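Local coordinates for malonyl acyl carrier protein transacylase (Streptococcus pneumoniae, PDB 3IM8) that probably transfers the malonyl group of malonyl-CoA to holo acyl carrier protein, releasing CoA and supplying malonyl-ACP for fatty acid synthesis, at residues Q57-Q62 with Y118-A123; A113-Y118 with Q208-T213; A125-M130 with S195-T200; V217-F222 with D239-L244; V227-A232 with T245-E250. One frame throughout, in Å; residues are numbered along the deposited sequence.

Interaction 1 (Q57-Q62 with Y118-A123); sequences QTRYTQ and YMEEAA
The carboxylate oxygen OE1 of E120 is gripped twice by R59: the guanidinium nitrogen NH1 makes a salt bridge to it at 3.0 Å, and the backbone N of R59 donates a hydrogen bond to the same oxygen at 3.3 Å, arriving from above the carboxylate plane. The two side chains cross at about a right angle; the R59 chain is bent at chi2 and chi3, and its CB and CG also lie 3.5 Å from E120 OE1. E120 itself is extended, with CG anti to its backbone N (chi1 -177°), and its CB rests on CB of T58, 4.0 Å away. Its other oxygen, OE2, accepts a weak bond from a water that also lies 2.6 Å from T58 OG1. The negative charge would be favourably placed near the start of helix 58-78. Deeper in, Q62 NE2 points at M119 SD in a weak but nearly straight bond of 3.6 Å, while the stronger polar partners of this amide are R115 and Q11. The contact joins two nearly antiparallel helices, 58-78 and 105-122, their segments at 154°, and borders the predicted active site of the acyltransferase fold, with the M119 side chain about 5 Å from those of S90 and H199.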
# COMPACT_ATOMS: atom_id res chain seq x y z
N GLN A 57 6.69 -11.06 8.59
CA GLN A 57 7.91 -11.03 7.73
C GLN A 57 7.60 -10.66 6.26
O GLN A 57 6.99 -11.44 5.54
CB GLN A 57 8.67 -12.36 7.76
CG GLN A 57 9.26 -12.69 9.14
CD GLN A 57 9.85 -14.12 9.20
OE1 GLN A 57 10.38 -14.61 8.18
NE2 GLN A 57 9.72 -14.81 10.39
N THR A 58 8.14 -9.51 5.85
CA THR A 58 7.87 -8.87 4.57
C THR A 58 7.64 -9.82 3.37
O THR A 58 6.66 -9.64 2.62
CB THR A 58 8.92 -7.74 4.27
OG1 THR A 58 9.06 -6.91 5.44
CG2 THR A 58 8.48 -6.86 3.09
N ARG A 59 8.49 -10.82 3.19
CA ARG A 59 8.36 -11.72 2.05
C ARG A 59 7.05 -12.55 2.10
O ARG A 59 6.58 -13.01 1.05
CB ARG A 59 9.58 -12.65 1.88
CG ARG A 59 9.63 -13.79 2.93
CD ARG A 59 10.17 -15.09 2.37
NE ARG A 59 11.50 -15.01 1.75
CZ ARG A 59 12.57 -14.45 2.31
NH1 ARG A 59 12.50 -13.89 3.53
NH2 ARG A 59 13.72 -14.45 1.63
N TYR A 60 6.48 -12.75 3.30
CA TYR A 60 5.17 -13.42 3.44
C TYR A 60 4.02 -12.41 3.62
O TYR A 60 2.91 -12.65 3.18
CB TYR A 60 5.16 -14.43 4.59
CG TYR A 60 6.28 -15.41 4.51
CD1 TYR A 60 6.38 -16.30 3.45
CD2 TYR A 60 7.29 -15.42 5.48
CE1 TYR A 60 7.41 -17.19 3.37
CE2 TYR A 60 8.33 -16.32 5.41
CZ TYR A 60 8.39 -17.19 4.34
OH TYR A 60 9.44 -18.07 4.23
N THR A 61 4.28 -11.30 4.29
CA THR A 61 3.25 -10.29 4.43
C THR A 61 2.68 -9.84 3.09
O THR A 61 1.44 -9.65 2.95
CB THR A 61 3.81 -9.05 5.10
OG1 THR A 61 4.55 -9.46 6.26
CG2 THR A 61 2.69 -8.12 5.52
N GLN A 62 3.57 -9.61 2.13
CA GLN A 62 3.12 -9.01 0.87
C GLN A 62 2.13 -9.90 0.12
O GLN A 62 1.04 -9.47 -0.19
CB GLN A 62 4.29 -8.51 0.01
CG GLN A 62 5.05 -7.35 0.72
CD GLN A 62 5.94 -6.54 -0.22
OE1 GLN A 62 5.86 -6.66 -1.45
NE2 GLN A 62 6.82 -5.74 0.35
N TYR A 118 12.96 -8.89 -2.02
CA TYR A 118 13.96 -7.87 -2.41
C TYR A 118 13.96 -6.70 -1.47
O TYR A 118 15.02 -6.17 -1.16
CB TYR A 118 13.74 -7.31 -3.81
CG TYR A 118 13.72 -8.34 -4.94
CD1 TYR A 118 12.90 -8.15 -6.06
CD2 TYR A 118 14.50 -9.52 -4.89
CE1 TYR A 118 12.85 -9.08 -7.10
CE2 TYR A 118 14.48 -10.46 -5.95
CZ TYR A 118 13.64 -10.22 -7.04
OH TYR A 118 13.57 -11.09 -8.09
N MET A 119 12.77 -6.28 -1.01
CA MET A 119 12.63 -5.13 -0.08
C MET A 119 13.22 -5.45 1.29
O MET A 119 13.92 -4.62 1.87
CB MET A 119 11.16 -4.68 0.04
CG MET A 119 10.67 -4.01 -1.24
SD MET A 119 8.97 -3.39 -1.29
CE MET A 119 8.97 -2.11 -0.05
N GLU A 120 12.91 -6.64 1.80
CA GLU A 120 13.39 -7.16 3.10
C GLU A 120 14.93 -7.26 3.15
O GLU A 120 15.54 -6.81 4.11
CB GLU A 120 12.74 -8.53 3.39
CG GLU A 120 13.08 -9.21 4.77
CD GLU A 120 12.03 -10.33 5.22
OE1 GLU A 120 11.51 -11.15 4.37
OE2 GLU A 120 11.74 -10.37 6.45
N GLU A 121 15.53 -7.84 2.11
CA GLU A 121 17.00 -7.97 2.07
C GLU A 121 17.68 -6.61 1.92
O GLU A 121 18.69 -6.36 2.53
CB GLU A 121 17.44 -8.95 0.97
CG GLU A 121 17.40 -8.41 -0.47
CD GLU A 121 17.53 -9.48 -1.58
OE1 GLU A 121 18.55 -9.43 -2.33
OE2 GLU A 121 16.61 -10.33 -1.73
N ALA A 122 17.13 -5.74 1.09
CA ALA A 122 17.77 -4.48 0.82
C ALA A 122 17.58 -3.53 2.00
O ALA A 122 18.43 -2.68 2.26
CB ALA A 122 17.24 -3.88 -0.47
N ALA A 123 16.47 -3.66 2.74
CA ALA A 123 16.19 -2.76 3.83
C ALA A 123 15.51 -3.51 4.98
O ALA A 123 14.27 -3.54 5.03
CB ALA A 123 15.32 -1.57 3.34
O HOH W 1 9.80 -7.85 7.72

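Interaction 2 (A113-Y118 with Q208-T213); sequences AKRGAY and QKLAET. With ACT (acetate ion), chain B.
The ring of Y118 is covered on both faces: K209 CB sits over the centre of one at 3.6 Å from the centroid, a CH-pi contact only 4° off the ring normal, and the carbonyl oxygen of K114 lies over the rim of the opposite one. Farther along the lysine chain, K209 CD comes within 3.5 Å of Y118 CD2. At the ring edge, in plane, T213 OG1 approaches to 2.7 Å from Y118 OH, and the two hydroxyls are hydrogen-bonded. A water bonded to both Y118 OH and the backbone O of K209 ties the phenol to the facing helix a second time. This is the packing of two nearly antiparallel helices, 105-122 and 204-215, whose segments run at 164° with axes 9.8 Å apart. K114 CD also touches T213 CG2, and L210 CD1 lies 4.0 Å from R115 CB, at the root of an arginine stretched straight from CG to NE, with CG anti to the backbone N (chi1 -178°). The guanidinium is thereby carried into the active site, where NH1 bonds a bound acetate at OXT (3.2 Å) and Q62, while NH2 bonds Q247 and the predicted nucleophile S90.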
# COMPACT_ATOMS: atom_id res chain seq x y z
N ALA A 113 5.69 -11.86 -3.83
CA ALA A 113 6.60 -12.69 -3.03
C ALA A 113 8.04 -12.32 -3.30
O ALA A 113 8.83 -12.26 -2.37
CB ALA A 113 6.40 -14.14 -3.29
N LYS A 114 8.36 -12.03 -4.56
CA LYS A 114 9.70 -11.59 -4.96
C LYS A 114 9.98 -10.17 -4.50
O LYS A 114 11.02 -9.93 -3.85
CB LYS A 114 9.88 -11.74 -6.46
CG LYS A 114 10.33 -13.17 -6.86
CD LYS A 114 10.22 -13.34 -8.37
CE LYS A 114 10.77 -14.67 -8.91
NZ LYS A 114 12.28 -14.73 -8.75
N ARG A 115 9.02 -9.25 -4.75
CA ARG A 115 9.08 -7.86 -4.29
C ARG A 115 9.37 -7.81 -2.79
O ARG A 115 10.23 -7.02 -2.36
CB ARG A 115 7.77 -7.09 -4.56
CG ARG A 115 7.82 -5.66 -4.15
CD ARG A 115 6.52 -4.91 -4.49
NE ARG A 115 6.47 -3.48 -4.12
CZ ARG A 115 5.99 -2.98 -2.98
NH1 ARG A 115 5.61 -3.77 -1.98
NH2 ARG A 115 5.94 -1.66 -2.81
N GLY A 116 8.61 -8.59 -2.02
CA GLY A 116 8.79 -8.64 -0.53
C GLY A 116 10.22 -9.03 -0.12
O GLY A 116 10.87 -8.33 0.67
N ALA A 117 10.67 -10.15 -0.69
CA ALA A 117 12.04 -10.63 -0.55
C ALA A 117 13.03 -9.53 -0.84
O ALA A 117 13.82 -9.22 0.05
CB ALA A 117 12.30 -11.88 -1.44
N TYR A 118 12.96 -8.89 -2.02
CA TYR A 118 13.96 -7.87 -2.41
C TYR A 118 13.96 -6.70 -1.47
O TYR A 118 15.02 -6.17 -1.16
CB TYR A 118 13.74 -7.31 -3.81
CG TYR A 118 13.72 -8.34 -4.94
CD1 TYR A 118 12.90 -8.15 -6.06
CD2 TYR A 118 14.50 -9.52 -4.89
CE1 TYR A 118 12.85 -9.08 -7.10
CE2 TYR A 118 14.48 -10.46 -5.95
CZ TYR A 118 13.64 -10.22 -7.04
OH TYR A 118 13.57 -11.09 -8.09
N GLN A 208 16.24 -2.49 -8.66
CA GLN A 208 16.99 -3.10 -9.79
C GLN A 208 16.62 -4.52 -9.99
O GLN A 208 16.46 -4.98 -11.13
CB GLN A 208 18.51 -3.03 -9.55
CG GLN A 208 19.14 -1.69 -9.89
CD GLN A 208 19.30 -1.49 -11.40
OE1 GLN A 208 18.34 -1.11 -12.10
NE2 GLN A 208 20.53 -1.74 -11.92
N LYS A 209 16.50 -5.24 -8.88
CA LYS A 209 16.11 -6.63 -8.93
C LYS A 209 14.64 -6.70 -9.39
O LYS A 209 14.26 -7.60 -10.13
CB LYS A 209 16.29 -7.29 -7.57
CG LYS A 209 17.76 -7.76 -7.21
CD LYS A 209 17.75 -8.77 -6.03
CE LYS A 209 19.16 -9.17 -5.53
NZ LYS A 209 19.99 -9.93 -6.57
N LEU A 210 13.84 -5.71 -8.97
CA LEU A 210 12.40 -5.80 -9.18
C LEU A 210 12.20 -5.49 -10.65
O LEU A 210 11.37 -6.11 -11.29
CB LEU A 210 11.62 -4.84 -8.29
CG LEU A 210 10.07 -4.70 -8.41
CD1 LEU A 210 9.37 -5.97 -8.01
CD2 LEU A 210 9.60 -3.61 -7.53
N ALA A 211 13.02 -4.59 -11.20
CA ALA A 211 12.92 -4.22 -12.62
C ALA A 211 13.20 -5.41 -13.56
O ALA A 211 12.47 -5.61 -14.57
CB ALA A 211 13.79 -3.00 -12.95
N GLU A 212 14.18 -6.24 -13.19
CA GLU A 212 14.47 -7.47 -13.92
C GLU A 212 13.26 -8.38 -13.83
O GLU A 212 12.89 -9.03 -14.81
CB GLU A 212 15.68 -8.25 -13.36
CG GLU A 212 16.99 -7.51 -13.12
CD GLU A 212 18.06 -8.44 -12.45
OE1 GLU A 212 18.46 -8.22 -11.25
OE2 GLU A 212 18.47 -9.41 -13.11
N THR A 213 12.65 -8.49 -12.64
CA THR A 213 11.54 -9.43 -12.45
C THR A 213 10.36 -8.92 -13.24
O THR A 213 9.65 -9.71 -13.85
CB THR A 213 11.12 -9.60 -10.96
OG1 THR A 213 12.22 -10.14 -10.22
CG2 THR A 213 9.95 -10.57 -10.83
C ACT B . 5.48 -1.26 1.68
O ACT B . 5.95 -0.15 1.23
OXT ACT B . 5.26 -2.33 0.89
CH3 ACT B . 5.22 -1.14 3.17
O HOH W 2 15.67 -10.08 -10.11

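Interaction 3 (A125-M130 with S195-T200); sequences ADSGKM and SGPFHT. With ACT (acetate ion), chain B.
M130 SD packs against three oxygens: it lies 3.6 Å from the carbonyl O of both S195 and G196, and S195 OG is 3.7 Å away. Van der Waals packing of this kind, much of it against backbone atoms, carries most of the contact. M130 CG is anti to the carbonyl carbon (chi1 -76°), and the chain bends only at chi3, which places CE. P197 lays its ring along the turn before the strand, with CD 4.0 Å from S127 OG and CG 4.2 Å from G128 CA. G128 has positive phi, and a CB there would collide with P197 CG. At the start of the turn, A125 CA packs on the N of G196 at 3.6 Å.

The polar link is indirect: one water donates to S127 O and also to S195 O, the bond from the water to S195 O being 2.8 Å long. Within the loop, F198 N bonds G196 O across the inverse gamma turn centred on P197, and T200 OG1 donates to P197 O just after it. Beyond it H199, a predicted active-site residue, donates from NE2 to the bound acetate O at 2.7 Å, while its ND1 bonds the carbonyl of Q247.

The 195-200 loop, between strand 188-191 and helix 204-215, thus lies against the link from helix 105-122 to strand 129-134, with M130 also packing on strand 164-169.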
# COMPACT_ATOMS: atom_id res chain seq x y z
N ALA A 125 13.68 -4.79 8.50
CA ALA A 125 12.59 -4.12 9.25
C ALA A 125 13.06 -3.23 10.40
O ALA A 125 12.38 -2.23 10.75
CB ALA A 125 11.57 -5.13 9.77
N ASP A 126 14.21 -3.56 10.97
CA ASP A 126 14.73 -2.76 12.07
C ASP A 126 15.79 -1.74 11.63
O ASP A 126 16.22 -0.96 12.46
CB ASP A 126 15.30 -3.68 13.19
CG ASP A 126 15.52 -2.93 14.55
OD1 ASP A 126 16.56 -3.21 15.17
OD2 ASP A 126 14.69 -2.08 14.98
N SER A 127 16.21 -1.74 10.35
CA SER A 127 17.29 -0.81 9.88
C SER A 127 16.75 0.62 9.62
O SER A 127 15.53 0.83 9.64
CB SER A 127 18.00 -1.41 8.65
OG SER A 127 17.10 -1.48 7.56
N GLY A 128 17.62 1.61 9.39
CA GLY A 128 17.21 3.02 9.20
C GLY A 128 16.15 3.63 10.15
O GLY A 128 15.96 3.16 11.26
N LYS A 129 15.46 4.68 9.74
CA LYS A 129 14.53 5.33 10.67
C LYS A 129 13.35 5.91 9.86
O LYS A 129 13.49 6.12 8.67
CB LYS A 129 15.26 6.40 11.52
CG LYS A 129 14.40 7.03 12.67
CD LYS A 129 15.16 7.60 13.90
CE LYS A 129 14.11 8.35 14.81
NZ LYS A 129 14.47 8.67 16.24
N MET A 130 12.20 6.13 10.53
CA MET A 130 10.95 6.65 9.97
C MET A 130 10.25 7.51 11.02
O MET A 130 10.06 7.07 12.17
CB MET A 130 10.01 5.48 9.54
CG MET A 130 10.45 4.81 8.22
SD MET A 130 9.50 3.33 7.84
CE MET A 130 7.93 4.20 7.62
N SER A 195 8.91 -0.86 9.44
CA SER A 195 9.62 -1.49 8.31
C SER A 195 10.95 -0.79 8.06
O SER A 195 11.27 0.26 8.71
CB SER A 195 8.77 -1.42 7.02
OG SER A 195 8.50 -0.06 6.67
N GLY A 196 11.74 -1.34 7.14
CA GLY A 196 12.90 -0.64 6.65
C GLY A 196 12.52 0.72 6.07
O GLY A 196 11.33 1.01 5.87
N PRO A 197 13.53 1.58 5.76
CA PRO A 197 13.17 2.89 5.22
C PRO A 197 12.75 2.79 3.71
O PRO A 197 13.47 3.24 2.87
CB PRO A 197 14.45 3.72 5.43
CG PRO A 197 15.60 2.71 5.36
CD PRO A 197 14.99 1.32 5.67
N PHE A 198 11.59 2.17 3.44
CA PHE A 198 11.02 1.96 2.11
C PHE A 198 10.66 3.32 1.50
O PHE A 198 10.37 4.30 2.24
CB PHE A 198 9.75 1.10 2.24
CG PHE A 198 9.97 -0.31 2.71
CD1 PHE A 198 8.90 -1.07 3.14
CD2 PHE A 198 11.23 -0.91 2.67
CE1 PHE A 198 9.05 -2.41 3.53
CE2 PHE A 198 11.41 -2.24 3.07
CZ PHE A 198 10.31 -3.00 3.51
N HIS A 199 10.65 3.41 0.17
CA HIS A 199 10.23 4.63 -0.57
C HIS A 199 11.25 5.80 -0.44
O HIS A 199 10.90 6.98 -0.50
CB HIS A 199 8.77 5.05 -0.28
CG HIS A 199 7.80 3.90 -0.28
ND1 HIS A 199 7.37 3.29 -1.44
CD2 HIS A 199 7.20 3.24 0.74
CE1 HIS A 199 6.55 2.29 -1.13
NE2 HIS A 199 6.43 2.24 0.19
N THR A 200 12.54 5.40 -0.34
CA THR A 200 13.73 6.27 -0.40
C THR A 200 14.79 5.59 -1.33
O THR A 200 14.68 4.40 -1.65
CB THR A 200 14.34 6.49 1.03
OG1 THR A 200 15.08 5.34 1.47
CG2 THR A 200 13.24 6.85 2.08
C ACT B . 5.48 -1.26 1.68
O ACT B . 5.95 -0.15 1.23
OXT ACT B . 5.26 -2.33 0.89
CH3 ACT B . 5.22 -1.14 3.17
O HOH W 3 12.86 2.54 8.81

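Interaction 4 (V217-F222 with D239-L244); sequences VSFSDF and DIAQLL
I240 projects from the first turn of helix 240-247 between two phenylalanine rings, and its branches divide the work. CG2 is the bump that meets F219: it stands over the centre of the ring, 3.6 Å from the centroid and 9° off the normal, in a CH-pi contact that brings it within about 4 Å of most of the ring carbons. The other branch carries CD1 into the hollow between the aromatic side chains, where it touches F219 CB at 3.7 Å and F222 CE1 at 3.9 Å. This division follows from the torsions of I240, with CG1 anti to the carbonyl carbon (chi1 -57°) and CD1 anti to CA (chi2 156°). F222 and I240 reach toward each other tip to tip, the isoleucine end meeting the far carbons CE1 and CZ of the ring.

The opposite face of F219 is covered by V217 CG1 from its own segment, offset toward the rim, so the ring is held between a valine methyl and an isoleucine methyl. Smaller contacts extend the fit along the helix: A241 CB lies 4.4 Å from F219 CE1, and L244 CD1, one turn beyond I240, comes to 4.2 Å from F219 CZ. The contact between the two segments is apolar.

The loop that follows helix 204-215 is thereby folded back on the start of helix 240-247. L214 of helix 204-215 packs on F219, A241 and L244, while L97 of helix 92-99 meets both F222 and L244.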
# COMPACT_ATOMS: atom_id res chain seq x y z
N VAL A 217 7.09 -9.85 -16.59
CA VAL A 217 5.66 -9.85 -16.33
C VAL A 217 5.00 -9.15 -17.48
O VAL A 217 5.39 -8.04 -17.87
CB VAL A 217 5.28 -9.13 -15.01
CG1 VAL A 217 3.74 -9.07 -14.83
CG2 VAL A 217 5.99 -9.74 -13.77
N SER A 218 3.95 -9.77 -17.96
CA SER A 218 3.26 -9.32 -19.11
C SER A 218 1.97 -8.69 -18.61
O SER A 218 1.09 -9.38 -18.09
CB SER A 218 2.99 -10.56 -19.99
OG SER A 218 1.84 -10.39 -20.79
N PHE A 219 1.84 -7.37 -18.79
CA PHE A 219 0.65 -6.68 -18.31
C PHE A 219 -0.40 -6.63 -19.43
O PHE A 219 -0.02 -6.75 -20.60
CB PHE A 219 1.02 -5.30 -17.73
CG PHE A 219 1.91 -5.39 -16.50
CD1 PHE A 219 3.28 -5.26 -16.60
CD2 PHE A 219 1.37 -5.65 -15.24
CE1 PHE A 219 4.10 -5.34 -15.49
CE2 PHE A 219 2.18 -5.73 -14.12
CZ PHE A 219 3.55 -5.59 -14.25
N SER A 220 -1.70 -6.50 -19.06
CA SER A 220 -2.86 -6.41 -19.99
C SER A 220 -3.42 -5.01 -19.99
O SER A 220 -2.95 -4.14 -19.25
CB SER A 220 -4.01 -7.33 -19.57
OG SER A 220 -3.75 -8.72 -19.79
N ASP A 221 -4.46 -4.80 -20.80
CA ASP A 221 -5.19 -3.54 -20.84
C ASP A 221 -5.90 -3.27 -19.50
O ASP A 221 -6.43 -4.21 -18.89
CB ASP A 221 -6.28 -3.64 -21.94
CG ASP A 221 -5.74 -3.37 -23.35
OD1 ASP A 221 -6.49 -3.58 -24.34
OD2 ASP A 221 -4.58 -2.89 -23.46
N PHE A 222 -5.91 -2.02 -19.04
CA PHE A 222 -6.70 -1.59 -17.86
C PHE A 222 -8.20 -1.71 -18.14
O PHE A 222 -8.68 -1.20 -19.14
CB PHE A 222 -6.38 -0.14 -17.45
CG PHE A 222 -5.06 0.01 -16.68
CD1 PHE A 222 -3.91 0.48 -17.32
CD2 PHE A 222 -4.97 -0.31 -15.32
CE1 PHE A 222 -2.71 0.65 -16.61
CE2 PHE A 222 -3.77 -0.15 -14.59
CZ PHE A 222 -2.64 0.32 -15.22
N ASP A 239 3.61 2.08 -19.14
CA ASP A 239 4.45 2.61 -18.06
C ASP A 239 4.48 1.77 -16.81
O ASP A 239 5.32 2.01 -15.96
CB ASP A 239 3.98 4.00 -17.57
CG ASP A 239 4.11 5.10 -18.63
OD1 ASP A 239 5.06 5.08 -19.43
OD2 ASP A 239 3.24 5.99 -18.63
N ILE A 240 3.52 0.88 -16.62
CA ILE A 240 3.45 0.08 -15.36
C ILE A 240 4.84 -0.36 -14.76
O ILE A 240 5.14 -0.05 -13.62
CB ILE A 240 2.51 -1.15 -15.52
CG1 ILE A 240 1.10 -0.70 -15.93
CG2 ILE A 240 2.47 -2.03 -14.23
CD1 ILE A 240 0.33 -1.79 -16.63
N ALA A 241 5.67 -1.10 -15.51
CA ALA A 241 6.88 -1.69 -14.90
C ALA A 241 7.89 -0.63 -14.49
O ALA A 241 8.52 -0.74 -13.42
CB ALA A 241 7.51 -2.57 -15.85
N GLN A 242 8.02 0.41 -15.32
CA GLN A 242 8.89 1.54 -15.03
C GLN A 242 8.42 2.20 -13.73
O GLN A 242 9.22 2.62 -12.90
CB GLN A 242 8.83 2.59 -16.17
CG GLN A 242 10.07 3.48 -16.30
CD GLN A 242 9.96 4.92 -15.71
OE1 GLN A 242 8.86 5.46 -15.50
NE2 GLN A 242 11.14 5.56 -15.48
N LEU A 243 7.10 2.31 -13.57
CA LEU A 243 6.53 2.98 -12.41
C LEU A 243 6.65 2.11 -11.14
O LEU A 243 6.92 2.61 -10.06
CB LEU A 243 5.08 3.41 -12.70
CG LEU A 243 4.90 4.62 -13.63
CD1 LEU A 243 3.43 4.83 -14.14
CD2 LEU A 243 5.39 5.93 -13.03
N LEU A 244 6.44 0.79 -11.28
CA LEU A 244 6.56 -0.10 -10.14
C LEU A 244 8.03 -0.21 -9.70
O LEU A 244 8.33 -0.30 -8.51
CB LEU A 244 5.97 -1.46 -10.47
CG LEU A 244 4.46 -1.39 -10.64
CD1 LEU A 244 4.02 -2.69 -11.18
CD2 LEU A 244 3.71 -1.02 -9.34

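Interaction 5 (V227-A232 with T245-E250); sequences VGNTEA and TRQVKE
T230 fits against R246, Q247 and E250 of the facing segment, its two branches parting. OG1 rests on the backbone of Q247, 3.3 Å from CA, whereas CG2, anti to the backbone N, lies over one face of the R246 guanidinium at 3.8 Å from NH1 and touches E250 OE1 at 3.6 Å. A water 2.8 Å from T230 OG1 also lies within bonding distance of the carbonyl O of E250.

Around this methyl runs a network of charges. R246 NH1 forms a salt bridge with E250 OE1 at 2.6 Å and also donates to OE2, met on the syn side. At the guanidinium edge stands E231, whose carboxylate is turned 86° to the guanidinium plane; the ion pair from its OE1 to R246 NH2 is long, 3.7 Å.

Farther inward, Q247 bonds S90 O through NE2 and R115 through OE1, while its backbone O receives H199 ND1. The C-terminal part of helix 240-247 and the residues after it are thus held close to the predicted active-site residues, and N229 N bonds E93 of helix 92-99. One arginine between two glutamates would offset much of their mutual repulsion, with E231 probably contributing less than E250.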
# COMPACT_ATOMS: atom_id res chain seq x y z
N VAL A 227 -5.02 5.03 -10.14
CA VAL A 227 -4.20 6.18 -9.77
C VAL A 227 -2.92 5.70 -9.08
O VAL A 227 -2.97 5.13 -7.99
CB VAL A 227 -5.00 7.17 -8.90
CG1 VAL A 227 -4.17 8.39 -8.56
CG2 VAL A 227 -6.28 7.61 -9.65
N GLY A 228 -1.77 5.88 -9.73
CA GLY A 228 -0.52 5.35 -9.18
C GLY A 228 0.08 6.14 -8.04
O GLY A 228 -0.06 7.36 -7.96
N ASN A 229 0.77 5.45 -7.15
CA ASN A 229 1.40 6.03 -5.96
C ASN A 229 2.47 7.08 -6.28
O ASN A 229 2.59 8.13 -5.62
CB ASN A 229 2.05 4.90 -5.14
CG ASN A 229 1.04 4.06 -4.34
OD1 ASN A 229 -0.18 4.38 -4.20
ND2 ASN A 229 1.55 3.01 -3.77
N THR A 230 3.25 6.77 -7.32
CA THR A 230 4.48 7.51 -7.60
C THR A 230 4.16 8.88 -8.21
O THR A 230 4.57 9.94 -7.66
CB THR A 230 5.46 6.67 -8.48
OG1 THR A 230 5.64 5.39 -7.88
CG2 THR A 230 6.77 7.37 -8.65
N GLU A 231 3.35 8.85 -9.28
CA GLU A 231 3.05 10.06 -10.03
C GLU A 231 1.75 10.72 -9.60
O GLU A 231 1.47 11.83 -10.01
CB GLU A 231 2.96 9.77 -11.53
CG GLU A 231 4.24 9.18 -12.13
CD GLU A 231 5.31 10.22 -12.46
OE1 GLU A 231 5.97 10.81 -11.56
OE2 GLU A 231 5.53 10.43 -13.68
N ALA A 232 0.98 10.05 -8.73
CA ALA A 232 -0.37 10.49 -8.34
C ALA A 232 -1.13 10.84 -9.62
O ALA A 232 -1.67 11.92 -9.75
CB ALA A 232 -0.31 11.65 -7.39
N THR A 245 8.92 -0.19 -10.68
CA THR A 245 10.33 -0.08 -10.43
C THR A 245 10.67 1.10 -9.54
O THR A 245 11.34 0.92 -8.56
CB THR A 245 11.10 -0.04 -11.73
OG1 THR A 245 11.02 -1.34 -12.30
CG2 THR A 245 12.57 0.34 -11.48
N ARG A 246 10.18 2.30 -9.87
CA ARG A 246 10.44 3.52 -9.05
C ARG A 246 9.66 3.56 -7.74
O ARG A 246 10.13 4.11 -6.75
CB ARG A 246 10.21 4.79 -9.86
CG ARG A 246 11.21 4.90 -11.04
CD ARG A 246 11.26 6.31 -11.60
NE ARG A 246 10.00 6.68 -12.22
CZ ARG A 246 9.24 7.72 -11.88
NH1 ARG A 246 9.55 8.54 -10.89
NH2 ARG A 246 8.13 7.95 -12.55
N GLN A 247 8.45 2.98 -7.74
CA GLN A 247 7.58 3.03 -6.57
C GLN A 247 8.27 2.64 -5.26
O GLN A 247 8.01 3.29 -4.24
CB GLN A 247 6.32 2.19 -6.77
CG GLN A 247 5.29 2.30 -5.67
CD GLN A 247 4.71 0.91 -5.31
OE1 GLN A 247 5.45 -0.09 -5.23
NE2 GLN A 247 3.39 0.85 -5.11
N VAL A 248 9.13 1.62 -5.28
CA VAL A 248 9.80 1.08 -4.06
C VAL A 248 10.86 2.06 -3.50
O VAL A 248 11.19 2.04 -2.31
CB VAL A 248 10.32 -0.43 -4.22
CG1 VAL A 248 9.17 -1.40 -4.50
CG2 VAL A 248 11.38 -0.57 -5.31
N LYS A 249 11.33 2.97 -4.35
CA LYS A 249 12.39 3.90 -3.96
C LYS A 249 11.97 5.37 -4.04
O LYS A 249 12.80 6.24 -3.86
CB LYS A 249 13.67 3.63 -4.82
CG LYS A 249 13.48 4.03 -6.31
CD LYS A 249 14.75 3.86 -7.15
CE LYS A 249 14.33 3.59 -8.57
NZ LYS A 249 15.44 3.87 -9.47
N GLU A 250 10.69 5.66 -4.34
CA GLU A 250 10.18 7.06 -4.38
C GLU A 250 8.95 7.28 -3.45
O GLU A 250 8.31 6.30 -3.05
CB GLU A 250 9.88 7.46 -5.83
CG GLU A 250 11.14 7.57 -6.64
CD GLU A 250 10.93 8.07 -8.05
OE1 GLU A 250 10.00 8.87 -8.30
OE2 GLU A 250 11.72 7.66 -8.90
O HOH W 4 6.07 5.65 -5.08

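Overall arrangement
Four of the five interactions converge on the predicted active site of S90 and H199, where an acetate, probably from the crystallisation liquor, is bound. Interactions 1 and 2 share helix 105-122 and Y118, with centres 10 Å apart, and meet where Q62 OE1 bonds R115 NH1 at 2.9 Å. Interaction 5 supplies Q247, whose OE1 bonds R115 NH2 at 2.9 Å and whose O bonds H199 ND1 of interaction 3, also at 2.9 Å. Interactions 1 and 3 touch where M119 CE packs on F198 CD1. Interaction 4 lies farther out, about 26 Å from interaction 3 between centres, but shares helix 240-247 with interaction 5 and packs on interaction 2 through L244 and L210.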